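RNA-binding protein Smaug (Drosophila melanogaster, PDB 1OXJ) probably recognises RNA through its SAM domain, which in this RNA-binding fragment is joined to a helical PHAT domain. Local coordinates at residues 113-118 against 153-158. Sequence-based numbering, arbitrary orientation.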
# COMPACT_ATOMS: atom_id res chain seq x y z
N LEU A 113 5.03 8.23 2.06
CA LEU A 113 5.14 8.97 3.31
C LEU A 113 3.89 8.79 4.19
O LEU A 113 4.01 8.60 5.40
CB LEU A 113 5.34 10.46 3.01
CG LEU A 113 5.84 11.33 4.16
CD1 LEU A 113 7.26 10.90 4.54
CD2 LEU A 113 5.81 12.81 3.74
N ARG A 114 2.71 8.89 3.59
CA ARG A 114 1.47 8.73 4.34
C ARG A 114 1.37 7.31 4.88
O ARG A 114 0.88 7.09 5.99
CB ARG A 114 0.26 9.02 3.45
CG ARG A 114 0.20 10.46 2.89
CD ARG A 114 0.39 11.49 4.00
NE ARG A 114 -0.65 11.43 5.02
CZ ARG A 114 -1.82 12.07 4.95
NH1 ARG A 114 -2.12 12.82 3.90
NH2 ARG A 114 -2.69 11.99 5.96
N PHE A 115 1.82 6.35 4.08
CA PHE A 115 1.79 4.94 4.46
C PHE A 115 2.68 4.70 5.68
O PHE A 115 2.28 4.03 6.63
CB PHE A 115 2.26 4.06 3.30
CG PHE A 115 2.07 2.59 3.54
CD1 PHE A 115 0.87 1.98 3.21
CD2 PHE A 115 3.09 1.83 4.10
CE1 PHE A 115 0.69 0.60 3.43
CE2 PHE A 115 2.92 0.46 4.33
CZ PHE A 115 1.71 -0.15 3.99
N LEU A 116 3.89 5.25 5.65
CA LEU A 116 4.81 5.09 6.77
C LEU A 116 4.29 5.82 8.01
O LEU A 116 4.52 5.37 9.14
CB LEU A 116 6.20 5.60 6.39
CG LEU A 116 7.00 4.73 5.42
CD1 LEU A 116 8.32 5.41 5.13
CD2 LEU A 116 7.23 3.34 6.02
N LYS A 117 3.58 6.92 7.80
CA LYS A 117 3.02 7.68 8.93
C LYS A 117 1.97 6.82 9.64
O LYS A 117 1.94 6.75 10.87
CB LYS A 117 2.37 8.98 8.45
CG LYS A 117 3.29 10.19 8.41
CD LYS A 117 2.51 11.47 8.07
CE LYS A 117 3.36 12.72 8.22
NZ LYS A 117 4.46 12.78 7.22
N VAL A 118 1.11 6.18 8.86
CA VAL A 118 0.07 5.32 9.41
C VAL A 118 0.69 4.13 10.13
O VAL A 118 0.22 3.73 11.19
CB VAL A 118 -0.88 4.82 8.31
CG1 VAL A 118 -1.77 3.71 8.85
CG2 VAL A 118 -1.74 5.98 7.80
N GLU A 153 10.91 -1.14 -2.62
CA GLU A 153 11.99 -0.26 -3.04
C GLU A 153 11.77 1.21 -2.68
O GLU A 153 12.73 1.95 -2.46
CB GLU A 153 12.24 -0.41 -4.54
CG GLU A 153 12.93 -1.72 -4.89
CD GLU A 153 13.22 -1.86 -6.38
OE1 GLU A 153 13.68 -0.86 -6.98
OE2 GLU A 153 13.00 -2.96 -6.93
N ALA A 154 10.51 1.63 -2.61
CA ALA A 154 10.19 3.01 -2.27
C ALA A 154 10.56 3.31 -0.82
O ALA A 154 10.70 4.47 -0.44
CB ALA A 154 8.70 3.27 -2.50
N PHE A 155 10.72 2.27 -0.00
CA PHE A 155 11.07 2.45 1.40
C PHE A 155 12.52 2.07 1.66
O PHE A 155 12.94 1.87 2.80
CB PHE A 155 10.17 1.60 2.31
CG PHE A 155 8.71 1.95 2.20
CD1 PHE A 155 8.30 3.27 2.07
CD2 PHE A 155 7.74 0.95 2.25
CE1 PHE A 155 6.95 3.60 1.99
CE2 PHE A 155 6.39 1.26 2.16
CZ PHE A 155 5.99 2.59 2.03
N MET A 156 13.28 1.97 0.58
CA MET A 156 14.68 1.62 0.61
C MET A 156 15.44 2.26 1.78
O MET A 156 16.13 1.58 2.53
CB MET A 156 15.31 2.04 -0.72
CG MET A 156 16.78 1.74 -0.88
SD MET A 156 17.25 2.10 -2.58
CE MET A 156 16.58 0.64 -3.39
N ASN A 157 15.29 3.58 1.94
CA ASN A 157 15.99 4.30 3.00
C ASN A 157 15.32 4.27 4.37
O ASN A 157 15.67 5.04 5.26
CB ASN A 157 16.23 5.74 2.57
CG ASN A 157 17.02 5.84 1.29
OD1 ASN A 157 18.07 5.20 1.15
ND2 ASN A 157 16.54 6.63 0.35
N HIS A 158 14.35 3.37 4.53
CA HIS A 158 13.64 3.23 5.79
C HIS A 158 13.61 1.77 6.20
O HIS A 158 13.13 1.42 7.28
CB HIS A 158 12.21 3.75 5.64
CG HIS A 158 12.05 5.18 6.02
ND1 HIS A 158 11.88 5.60 7.32
CD2 HIS A 158 12.02 6.31 5.26
CE1 HIS A 158 11.76 6.91 7.36
NE2 HIS A 158 11.84 7.37 6.12
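Leu116 lies over the Phe155 ring, its CD2 methyl 4.0 Å from the ring centroid and only 10° off the normal, a CH-pi contact above the middle of the face. The branch carbon also packs on the ring, Leu116 CG standing 3.6 Å from Phe155 CE1. The second methyl touches both rings: Leu116 CD1 sits 3.9 Å from the centroid of His158, over one face but displaced toward the rim, while still packing 3.7 Å from Phe155 CD1. Phe115 meets the far end of the phenylalanine, its CD2 3.6 Å from Phe155 CZ. These two rings are tilted by just 20° yet slid so far apart, centroids 5.8 Å from each other, that they barely overlap; the pair is an apolar contact at the CD2 and CZ atoms, not a stack. Phe115 carries CG anti to its own backbone N (chi1 -172°), which swings the ring beside Phe155 while Leu116, one residue on, takes the face. Replacing Phe155 with an alanine would probably open a gap beneath Leu116 and leave Phe115 CD2 without its aromatic neighbour. Behind the rings, a backbone bond from His158 N to Phe155 O (2.7 Å) closes the turn that carries both rings. His158 is the N-cap residue of helix 159-170, and its side chain also touches Leu101. Within the PHAT region the contact thus fastens helix 111-127 to the loop joining helices 136-150 and 159-170; Ser149 of helix 136-150 touches both phenylalanines, and Leu90 of helix 83-91 packs on Phe115.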